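Local coordinates for CELL division control protein 6 (Pyrobaculum aerophilum, PDB 1FNN) that binds ADP and magnesium in an AAA+ ATPase domain and is probably involved in regulating the initiation of DNA replication, at residues A[56-61]-A[130-135]; A[60-65]-A[76-81]; A[167-172]-A[187-192]. All coordinates share one frame; numbering follows the deposited sequence.

All three contacts belong to the AAA+ nucleotide-binding core and meet its five-stranded parallel sheet, ordered 75-80, 127-132, 160-166, 46-50, 187-189. Interactions 1 and 2 start from the same helix, 57-68: its N-terminal turn, holding the phosphates, faces strand 127-132, and its next turns face the neighbouring edge strand 75-80. Their centres lie about 7 Å apart and they touch where Tyr78 OH is hydrogen-bonded to Asp132 OD2. Interaction 3 follows later in the chain, at the other edge strand, 187-189, its centre about 11 Å from that of interaction 1 and about 16 Å from that of interaction 2. Phe190 packs on Lys57 and Thr60, bringing this far edge against the phosphate-binding helix.

Interaction 1: A[56-61]-A[130-135]; sequences GKTVTL and VLDDAF. With MG (magnesium ion), chain C; ADP (adenosine-5'-diphosphate), chain D.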
loop_
_atom_site.group_PDB
_atom_site.type_symbol
_atom_site.label_atom_id
_atom_site.label_comp_id
_atom_site.label_asym_id
_atom_site.label_seq_id
_atom_site.Cartn_x
_atom_site.Cartn_y
_atom_site.Cartn_z
ATOM N N GLY A 56 1.061 -5.139 1.443
ATOM C CA GLY A 56 2.167 -6.081 1.717
ATOM C C GLY A 56 1.959 -7.521 1.242
ATOM O O GLY A 56 2.668 -8.443 1.696
ATOM N N LYS A 57 1.050 -7.783 0.326
ATOM C CA LYS A 57 0.818 -9.156 -0.125
ATOM C C LYS A 57 2.078 -9.695 -0.843
ATOM O O LYS A 57 2.619 -10.712 -0.465
ATOM C CB LYS A 57 -0.430 -9.234 -0.984
ATOM C CG LYS A 57 -1.727 -8.674 -0.324
ATOM C CD LYS A 57 -2.922 -8.807 -1.254
ATOM C CE LYS A 57 -2.783 -8.022 -2.573
ATOM N NZ LYS A 57 -2.779 -6.562 -2.262
ATOM N N THR A 58 2.568 -8.982 -1.852
ATOM C CA THR A 58 3.721 -9.420 -2.638
ATOM C C THR A 58 4.959 -9.473 -1.781
ATOM O O THR A 58 5.698 -10.480 -1.813
ATOM C CB THR A 58 3.992 -8.462 -3.823
ATOM O OG1 THR A 58 2.844 -8.563 -4.670
ATOM C CG2 THR A 58 5.252 -8.858 -4.618
ATOM N N VAL A 59 5.163 -8.429 -0.959
ATOM C CA VAL A 59 6.376 -8.413 -0.153
ATOM C C VAL A 59 6.367 -9.562 0.859
ATOM O O VAL A 59 7.442 -10.112 1.148
ATOM C CB VAL A 59 6.677 -7.086 0.559
ATOM C CG1 VAL A 59 5.875 -6.831 1.823
ATOM C CG2 VAL A 59 8.178 -7.031 0.881
ATOM N N THR A 60 5.204 -9.856 1.424
ATOM C CA THR A 60 5.104 -10.943 2.414
ATOM C C THR A 60 5.477 -12.307 1.806
ATOM O O THR A 60 6.256 -13.101 2.349
ATOM C CB THR A 60 3.705 -10.951 3.048
ATOM O OG1 THR A 60 3.637 -9.764 3.898
ATOM C CG2 THR A 60 3.515 -12.202 3.905
ATOM N N LEU A 61 4.953 -12.556 0.627
ATOM C CA LEU A 61 5.283 -13.759 -0.142
ATOM C C LEU A 61 6.763 -13.817 -0.541
ATOM O O LEU A 61 7.437 -14.840 -0.460
ATOM C CB LEU A 61 4.486 -13.645 -1.426
ATOM C CG LEU A 61 3.216 -14.425 -1.622
ATOM C CD1 LEU A 61 2.627 -13.919 -2.940
ATOM C CD2 LEU A 61 3.526 -15.913 -1.557
ATOM N N VAL A 130 3.237 -18.895 -7.909
ATOM C CA VAL A 130 2.496 -17.765 -7.372
ATOM C C VAL A 130 1.797 -17.089 -8.557
ATOM O O VAL A 130 2.469 -16.644 -9.499
ATOM C CB VAL A 130 3.435 -16.752 -6.668
ATOM C CG1 VAL A 130 2.616 -15.540 -6.242
ATOM C CG2 VAL A 130 4.123 -17.400 -5.452
ATOM N N LEU A 131 0.476 -16.960 -8.465
ATOM C CA LEU A 131 -0.204 -16.111 -9.461
ATOM C C LEU A 131 -0.593 -14.797 -8.811
ATOM O O LEU A 131 -1.669 -14.714 -8.191
ATOM C CB LEU A 131 -1.432 -16.874 -9.992
ATOM C CG LEU A 131 -1.119 -18.252 -10.581
ATOM C CD1 LEU A 131 -2.410 -18.956 -11.020
ATOM C CD2 LEU A 131 -0.146 -18.167 -11.762
ATOM N N ASP A 132 0.302 -13.809 -8.869
ATOM C CA ASP A 132 0.096 -12.529 -8.223
ATOM C C ASP A 132 -0.877 -11.679 -9.042
ATOM O O ASP A 132 -1.048 -11.907 -10.240
ATOM C CB ASP A 132 1.413 -11.741 -8.063
ATOM C CG ASP A 132 1.403 -10.869 -6.831
ATOM O OD1 ASP A 132 0.300 -10.596 -6.277
ATOM O OD2 ASP A 132 2.486 -10.435 -6.385
ATOM N N ASP A 133 -1.616 -10.825 -8.369
ATOM C CA ASP A 133 -2.683 -10.037 -8.986
ATOM C C ASP A 133 -3.486 -10.841 -9.987
ATOM O O ASP A 133 -3.681 -10.425 -11.129
ATOM C CB ASP A 133 -2.149 -8.781 -9.691
ATOM C CG ASP A 133 -1.411 -7.946 -8.648
ATOM O OD1 ASP A 133 -1.911 -7.884 -7.501
ATOM O OD2 ASP A 133 -0.367 -7.405 -9.049
ATOM N N ALA A 134 -4.017 -11.946 -9.495
ATOM C CA ALA A 134 -4.762 -12.913 -10.268
ATOM C C ALA A 134 -6.161 -12.519 -10.679
ATOM O O ALA A 134 -6.691 -13.152 -11.603
ATOM C CB ALA A 134 -4.781 -14.231 -9.480
ATOM N N PHE A 135 -6.694 -11.420 -10.201
ATOM C CA PHE A 135 -7.936 -10.822 -10.675
ATOM C C PHE A 135 -7.812 -10.423 -12.138
ATOM O O PHE A 135 -8.805 -10.440 -12.877
ATOM C CB PHE A 135 -8.371 -9.591 -9.860
ATOM C CG PHE A 135 -7.303 -8.574 -9.613
ATOM C CD1 PHE A 135 -7.098 -7.517 -10.479
ATOM C CD2 PHE A 135 -6.488 -8.665 -8.499
ATOM C CE1 PHE A 135 -6.110 -6.580 -10.245
ATOM C CE2 PHE A 135 -5.496 -7.743 -8.246
ATOM C CZ PHE A 135 -5.308 -6.691 -9.129
HETATM MG MG MG C . 1.475 -6.976 -5.006
HETATM P PB ADP D . 0.793 -5.377 -2.321
HETATM O O1B ADP D . 1.110 -6.576 -3.205
HETATM O O2B ADP D . -0.042 -5.687 -1.212
HETATM O O3B ADP D . 0.136 -4.484 -3.270
HETATM P PA ADP D . 3.441 -4.665 -1.577
HETATM O O1A ADP D . 3.879 -6.000 -1.131
HETATM O O2A ADP D . 4.018 -4.318 -2.881
HETATM O O3A ADP D . 1.909 -4.583 -1.603
HETATM O "O5'" ADP D . 3.937 -3.494 -0.544
HETATM C "C5'" ADP D . 3.877 -2.172 -1.049
HETATM C "C4'" ADP D . 5.178 -1.479 -0.595
HETATM O "O4'" ADP D . 5.193 -1.458 0.814
HETATM C "C3'" ADP D . 6.457 -2.198 -1.004
HETATM O "O3'" ADP D . 7.472 -1.224 -1.178
HETATM C "C2'" ADP D . 6.641 -3.087 0.179
HETATM O "O2'" ADP D . 7.996 -3.513 0.335
HETATM C "C1'" ADP D . 6.282 -2.131 1.324
HETATM N N9 ADP D . 5.779 -2.907 2.390
HETATM C C8 ADP D . 4.508 -3.405 2.491
HETATM N N7 ADP D . 4.195 -3.865 3.666
HETATM C C5 ADP D . 5.355 -3.650 4.392
HETATM C C6 ADP D . 5.691 -3.944 5.724
HETATM N N6 ADP D . 4.835 -4.549 6.532
HETATM N N1 ADP D . 6.920 -3.637 6.147
HETATM C C2 ADP D . 7.765 -3.073 5.305
HETATM N N3 ADP D . 7.584 -2.742 4.028
HETATM C C4 ADP D . 6.325 -3.071 3.632
HETATM O O HOH W 1 -0.046 -8.361 -5.141
HETATM O O HOH W 2 1.883 -7.172 -7.036
HETATM O O HOH W 3 0.087 -5.386 -5.662
HETATM O O HOH W 4 3.227 -5.637 -5.266
#
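Thr58 of the Walker A P-loop meets Asp132, the acidic residue at the end of strand 127-132 as in Walker B motifs, beside a magnesium ion and the ADP diphosphate. The tight part is polar: Thr58 OG1 donates to the syn lone pair of Asp132 OD2 at 2.6 Å while binding magnesium at 2.1 Å. With OG1 anti to the carbonyl carbon (chi1 -64°), the hydroxyl serves both partners. Backbone amides grip the phosphates: Lys57 N gives ADP O2B a 2.8 Å bond, Thr58 N binds O1B and Val59 N binds O1A, while the bent Lys57 chain brings NZ back to O2B. One helical turn further on, Leu61 CD1 lies 3.7 Å from Val130 CG1, the one apolar touch between the segments. The looser side is bridged by water. Four waters and ADP O1B complete the octahedral shell of the magnesium, and the carboxylate of Asp132 acts on the ion from the second shell. Asp133 joins it there, its OD2 accepting a hydrogen bond from water 2. Water 1 spans the two acids, donating to Asp132 OD1 at 2.5 Å and to Asp133 OD1 at 3.0 Å.

Interaction 2: A[60-65]-A[76-81]; sequences TLRKLW and FVYING
Trp65 and Phe76 make the aromatic part of this contact, an offset stack in which the five-membered ring of Trp65 and the Phe76 ring lie 4.3 Å apart between centroids, with planes at 15°. CH-pi contacts run both ways through the same pair. Phe76 CB sits over the six-membered ring of Trp65, 3.4 Å from its centroid, and Trp65 CB stands over the Phe76 ring, 4.2 Å from its centroid. With CG anti to the backbone N in both, each ring is laid against the CB of the other. The two segments belong to the beta-alpha-beta part of the P-loop core: segment 60-65 of helix 57-68 runs nearly antiparallel to segment 76-80 of the edge strand (166°), their axes 11.2 Å apart. The cationic part belongs to Arg62, whose extended chain carries the guanidinium over the Tyr78 ring. Its CZ lies 4.1 Å from the ring centroid, almost on the normal, in a cation-pi contact with the two planes tilted by 42°. NH2 comes closest, 3.3 Å from Tyr78 CE2, while NH1 meets the edge of the Phe76 ring, 3.6 Å from CE2. The polar end of Tyr78 is engaged elsewhere: its OH is hydrogen-bonded to Asp132 OD2.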
loop_
_atom_site.group_PDB
_atom_site.type_symbol
_atom_site.label_atom_id
_atom_site.label_comp_id
_atom_site.label_asym_id
_atom_site.label_seq_id
_atom_site.Cartn_x
_atom_site.Cartn_y
_atom_site.Cartn_z
ATOM N N THR A 60 5.204 -9.856 1.424
ATOM C CA THR A 60 5.104 -10.943 2.414
ATOM C C THR A 60 5.477 -12.307 1.806
ATOM O O THR A 60 6.256 -13.101 2.349
ATOM C CB THR A 60 3.705 -10.951 3.048
ATOM O OG1 THR A 60 3.637 -9.764 3.898
ATOM C CG2 THR A 60 3.515 -12.202 3.905
ATOM N N LEU A 61 4.953 -12.556 0.627
ATOM C CA LEU A 61 5.283 -13.759 -0.142
ATOM C C LEU A 61 6.763 -13.817 -0.541
ATOM O O LEU A 61 7.437 -14.840 -0.460
ATOM C CB LEU A 61 4.486 -13.645 -1.426
ATOM C CG LEU A 61 3.216 -14.425 -1.622
ATOM C CD1 LEU A 61 2.627 -13.919 -2.940
ATOM C CD2 LEU A 61 3.526 -15.913 -1.557
ATOM N N ARG A 62 7.359 -12.673 -0.929
ATOM C CA ARG A 62 8.762 -12.632 -1.281
ATOM C C ARG A 62 9.615 -12.934 -0.061
ATOM O O ARG A 62 10.667 -13.587 -0.151
ATOM C CB ARG A 62 9.186 -11.296 -1.948
ATOM C CG ARG A 62 8.532 -11.259 -3.357
ATOM C CD ARG A 62 9.346 -10.336 -4.233
ATOM N NE ARG A 62 8.982 -10.283 -5.611
ATOM C CZ ARG A 62 9.105 -11.071 -6.658
ATOM N NH1 ARG A 62 9.683 -12.268 -6.651
ATOM N NH2 ARG A 62 8.617 -10.649 -7.826
ATOM N N LYS A 63 9.186 -12.456 1.104
ATOM C CA LYS A 63 9.915 -12.692 2.330
ATOM C C LYS A 63 9.851 -14.184 2.701
ATOM O O LYS A 63 10.856 -14.748 3.183
ATOM C CB LYS A 63 9.372 -11.867 3.481
ATOM C CG LYS A 63 9.917 -12.261 4.842
ATOM C CD LYS A 63 11.373 -11.842 5.010
ATOM C CE LYS A 63 11.713 -10.415 4.694
ATOM N NZ LYS A 63 13.169 -10.079 4.940
ATOM N N LEU A 64 8.661 -14.751 2.523
ATOM C CA LEU A 64 8.573 -16.208 2.770
ATOM C C LEU A 64 9.613 -16.945 1.907
ATOM O O LEU A 64 10.306 -17.841 2.400
ATOM C CB LEU A 64 7.174 -16.692 2.444
ATOM C CG LEU A 64 6.659 -18.089 2.813
ATOM C CD1 LEU A 64 6.993 -19.105 1.743
ATOM C CD2 LEU A 64 7.102 -18.541 4.192
ATOM N N TRP A 65 9.615 -16.694 0.616
ATOM C CA TRP A 65 10.603 -17.343 -0.278
ATOM C C TRP A 65 12.031 -17.136 0.195
ATOM O O TRP A 65 12.913 -18.027 0.174
ATOM C CB TRP A 65 10.466 -16.865 -1.731
ATOM C CG TRP A 65 11.527 -17.542 -2.583
ATOM C CD1 TRP A 65 12.602 -16.949 -3.193
ATOM C CD2 TRP A 65 11.589 -18.937 -2.886
ATOM N NE1 TRP A 65 13.310 -17.919 -3.857
ATOM C CE2 TRP A 65 12.740 -19.136 -3.698
ATOM C CE3 TRP A 65 10.789 -20.032 -2.549
ATOM C CZ2 TRP A 65 13.096 -20.392 -4.171
ATOM C CZ3 TRP A 65 11.160 -21.290 -3.038
ATOM C CH2 TRP A 65 12.301 -21.451 -3.838
ATOM N N PHE A 76 10.696 -21.549 -7.321
ATOM C CA PHE A 76 9.734 -20.470 -7.119
ATOM C C PHE A 76 9.412 -19.829 -8.469
ATOM O O PHE A 76 10.354 -19.381 -9.124
ATOM C CB PHE A 76 10.418 -19.406 -6.260
ATOM C CG PHE A 76 9.612 -18.183 -5.925
ATOM C CD1 PHE A 76 8.327 -18.268 -5.432
ATOM C CD2 PHE A 76 10.168 -16.932 -6.098
ATOM C CE1 PHE A 76 7.608 -17.114 -5.120
ATOM C CE2 PHE A 76 9.463 -15.784 -5.792
ATOM C CZ PHE A 76 8.172 -15.865 -5.299
ATOM N N VAL A 77 8.211 -19.993 -8.957
ATOM C CA VAL A 77 7.785 -19.535 -10.264
ATOM C C VAL A 77 6.768 -18.395 -10.087
ATOM O O VAL A 77 5.611 -18.605 -9.711
ATOM C CB VAL A 77 7.221 -20.704 -11.095
ATOM C CG1 VAL A 77 6.727 -20.139 -12.430
ATOM C CG2 VAL A 77 8.317 -21.766 -11.390
ATOM N N TYR A 78 7.299 -17.185 -10.129
ATOM C CA TYR A 78 6.458 -16.009 -9.821
ATOM C C TYR A 78 5.803 -15.488 -11.085
ATOM O O TYR A 78 6.474 -15.073 -12.044
ATOM C CB TYR A 78 7.336 -14.987 -9.109
ATOM C CG TYR A 78 6.545 -13.704 -8.845
ATOM C CD1 TYR A 78 5.766 -13.578 -7.701
ATOM C CD2 TYR A 78 6.601 -12.664 -9.768
ATOM C CE1 TYR A 78 5.051 -12.422 -7.466
ATOM C CE2 TYR A 78 5.885 -11.493 -9.544
ATOM C CZ TYR A 78 5.115 -11.390 -8.387
ATOM O OH TYR A 78 4.411 -10.254 -8.158
ATOM N N ILE A 79 4.465 -15.430 -11.093
ATOM C CA ILE A 79 3.735 -14.972 -12.266
ATOM C C ILE A 79 3.004 -13.664 -11.933
ATOM O O ILE A 79 2.064 -13.694 -11.138
ATOM C CB ILE A 79 2.713 -15.945 -12.823
ATOM C CG1 ILE A 79 3.249 -17.326 -13.209
ATOM C CG2 ILE A 79 2.028 -15.364 -14.093
ATOM C CD1 ILE A 79 4.445 -17.241 -14.165
ATOM N N ASN A 80 3.443 -12.563 -12.540
ATOM C CA ASN A 80 2.720 -11.293 -12.256
ATOM C C ASN A 80 1.539 -11.220 -13.203
ATOM O O ASN A 80 1.718 -10.924 -14.398
ATOM C CB ASN A 80 3.682 -10.128 -12.441
ATOM C CG ASN A 80 3.042 -8.757 -12.363
ATOM O OD1 ASN A 80 1.821 -8.623 -12.268
ATOM N ND2 ASN A 80 3.902 -7.745 -12.406
ATOM N N GLY A 81 0.318 -11.385 -12.700
ATOM C CA GLY A 81 -0.884 -11.408 -13.510
ATOM C C GLY A 81 -1.190 -10.062 -14.171
ATOM O O GLY A 81 -2.010 -9.984 -15.089
#

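Interaction 3: A[167-172]-A[187-192]; sequences HNDAVL and VIRFSP
At one edge of the parallel AAA+ sheet, strand 187-189 is tied to the turn that follows strand 160-166 and leads into helix 170-173, by a salt bridge between Asp169 and Arg189 and a small apolar touch beside it. Arg189 presents its end, NH1 and NH2, to the carboxylate. One N-H of NH2, the one on the NH1 side, is split between Asp169 OD1 at 2.9 Å and OD2 at 3.1 Å, while NH1 adds a second N-H to Asp169 OD2, again at 3.1 Å. All three approaches come from the syn side of the carboxylate oxygens. The carboxylate lies at the edge of the guanidinium, near its plane, and the two groups are turned 29° against each other. Arg189 is extended from CG to NE, which carries its charge away from the strand, across to the turn, and Val187 CG1 lies under one face of the guanidinium, 3.8 Å from its plane. Next to the bridge, Leu172 CD1 packs on Val187 CG2 at 3.9 Å; Leu172 also touches Thr48 of the adjoining strand 46-50. With an alanine at Asp169, the guanidinium of Arg189 would probably lose its anionic mate and be freer to swing away from the turn. Arg189 O is hydrogen-bonded to Gln25 NE2, which places the strand against helix 23-38, and the side chain of Arg189 stays about 11 Å from the ADP. Opposite charges joined through two N-H groups, one of them shared, imply a directional salt bridge that probably restrains the guanidinium against rotation.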
loop_
_atom_site.group_PDB
_atom_site.type_symbol
_atom_site.label_atom_id
_atom_site.label_comp_id
_atom_site.label_asym_id
_atom_site.label_seq_id
_atom_site.Cartn_x
_atom_site.Cartn_y
_atom_site.Cartn_z
ATOM N N HIS A 167 -7.617 -8.796 -4.556
ATOM C CA HIS A 167 -7.963 -7.646 -3.749
ATOM C C HIS A 167 -9.033 -7.951 -2.706
ATOM O O HIS A 167 -8.954 -7.416 -1.605
ATOM C CB HIS A 167 -8.516 -6.489 -4.608
ATOM C CG HIS A 167 -7.389 -5.807 -5.333
ATOM N ND1 HIS A 167 -7.540 -5.222 -6.570
ATOM C CD2 HIS A 167 -6.088 -5.628 -4.973
ATOM C CE1 HIS A 167 -6.391 -4.708 -6.950
ATOM N NE2 HIS A 167 -5.497 -4.940 -6.003
ATOM N N ASN A 168 -9.958 -8.820 -3.074
ATOM C CA ASN A 168 -11.071 -9.169 -2.213
ATOM C C ASN A 168 -11.580 -10.544 -2.619
ATOM O O ASN A 168 -11.053 -11.113 -3.587
ATOM C CB ASN A 168 -12.213 -8.135 -2.299
ATOM C CG ASN A 168 -12.531 -7.740 -3.726
ATOM O OD1 ASN A 168 -12.515 -6.540 -4.037
ATOM N ND2 ASN A 168 -12.813 -8.686 -4.605
ATOM N N ASP A 169 -12.696 -10.960 -2.042
ATOM C CA ASP A 169 -13.270 -12.272 -2.305
ATOM C C ASP A 169 -13.783 -12.478 -3.705
ATOM O O ASP A 169 -13.997 -13.616 -4.159
ATOM C CB ASP A 169 -14.349 -12.552 -1.240
ATOM C CG ASP A 169 -13.773 -12.759 0.139
ATOM O OD1 ASP A 169 -13.547 -13.918 0.542
ATOM O OD2 ASP A 169 -13.508 -11.818 0.906
ATOM N N ALA A 170 -13.926 -11.466 -4.539
ATOM C CA ALA A 170 -14.378 -11.645 -5.919
ATOM C C ALA A 170 -13.426 -12.509 -6.731
ATOM O O ALA A 170 -13.862 -13.245 -7.632
ATOM C CB ALA A 170 -14.573 -10.306 -6.594
ATOM N N VAL A 171 -12.129 -12.517 -6.385
ATOM C CA VAL A 171 -11.212 -13.388 -7.138
ATOM C C VAL A 171 -11.636 -14.840 -6.949
ATOM O O VAL A 171 -11.529 -15.646 -7.882
ATOM C CB VAL A 171 -9.742 -13.083 -6.799
ATOM C CG1 VAL A 171 -9.350 -13.606 -5.422
ATOM C CG2 VAL A 171 -8.841 -13.661 -7.893
ATOM N N LEU A 172 -12.113 -15.232 -5.774
ATOM C CA LEU A 172 -12.637 -16.560 -5.522
ATOM C C LEU A 172 -14.101 -16.756 -5.919
ATOM O O LEU A 172 -14.501 -17.781 -6.491
ATOM C CB LEU A 172 -12.529 -16.836 -4.007
ATOM C CG LEU A 172 -11.110 -16.974 -3.452
ATOM C CD1 LEU A 172 -11.140 -17.315 -1.972
ATOM C CD2 LEU A 172 -10.341 -18.024 -4.244
ATOM N N VAL A 187 -7.309 -18.793 3.317
ATOM C CA VAL A 187 -7.346 -17.389 2.912
ATOM C C VAL A 187 -6.615 -16.549 3.926
ATOM O O VAL A 187 -6.887 -16.636 5.120
ATOM C CB VAL A 187 -8.760 -16.808 2.725
ATOM C CG1 VAL A 187 -8.716 -15.290 2.585
ATOM C CG2 VAL A 187 -9.433 -17.426 1.506
ATOM N N ILE A 188 -5.613 -15.807 3.446
ATOM C CA ILE A 188 -4.847 -14.970 4.374
ATOM C C ILE A 188 -5.159 -13.510 4.005
ATOM O O ILE A 188 -5.056 -13.165 2.814
ATOM C CB ILE A 188 -3.342 -15.254 4.212
ATOM C CG1 ILE A 188 -3.002 -16.736 4.489
ATOM C CG2 ILE A 188 -2.563 -14.343 5.165
ATOM C CD1 ILE A 188 -1.501 -17.006 4.218
ATOM N N ARG A 189 -5.630 -12.738 4.972
ATOM C CA ARG A 189 -6.120 -11.400 4.726
ATOM C C ARG A 189 -5.123 -10.370 5.224
ATOM O O ARG A 189 -4.469 -10.556 6.222
ATOM C CB ARG A 189 -7.464 -11.135 5.483
ATOM C CG ARG A 189 -8.527 -12.124 4.977
ATOM C CD ARG A 189 -9.956 -11.821 5.451
ATOM N NE ARG A 189 -10.868 -12.779 4.826
ATOM C CZ ARG A 189 -11.482 -12.559 3.669
ATOM N NH1 ARG A 189 -11.290 -11.423 3.007
ATOM N NH2 ARG A 189 -12.294 -13.486 3.175
ATOM N N PHE A 190 -4.936 -9.337 4.410
ATOM C CA PHE A 190 -3.977 -8.269 4.676
ATOM C C PHE A 190 -4.823 -6.977 4.765
ATOM O O PHE A 190 -5.353 -6.575 3.723
ATOM C CB PHE A 190 -3.032 -8.134 3.466
ATOM C CG PHE A 190 -2.148 -9.346 3.288
ATOM C CD1 PHE A 190 -2.670 -10.590 2.915
ATOM C CD2 PHE A 190 -0.783 -9.197 3.503
ATOM C CE1 PHE A 190 -1.799 -11.679 2.765
ATOM C CE2 PHE A 190 0.081 -10.270 3.352
ATOM C CZ PHE A 190 -0.459 -11.486 2.989
ATOM N N SER A 191 -5.047 -6.507 5.973
ATOM C CA SER A 191 -5.960 -5.351 6.114
ATOM C C SER A 191 -5.200 -4.045 5.932
ATOM O O SER A 191 -3.971 -4.048 5.889
ATOM C CB SER A 191 -6.564 -5.414 7.519
ATOM O OG SER A 191 -5.530 -4.939 8.370
ATOM N N PRO A 192 -5.916 -2.997 5.532
ATOM C CA PRO A 192 -5.307 -1.700 5.271
ATOM C C PRO A 192 -4.448 -1.364 6.479
ATOM O O PRO A 192 -4.859 -1.700 7.600
ATOM C CB PRO A 192 -6.510 -0.768 5.113
ATOM C CG PRO A 192 -7.592 -1.690 4.603
ATOM C CD PRO A 192 -7.415 -2.937 5.465
#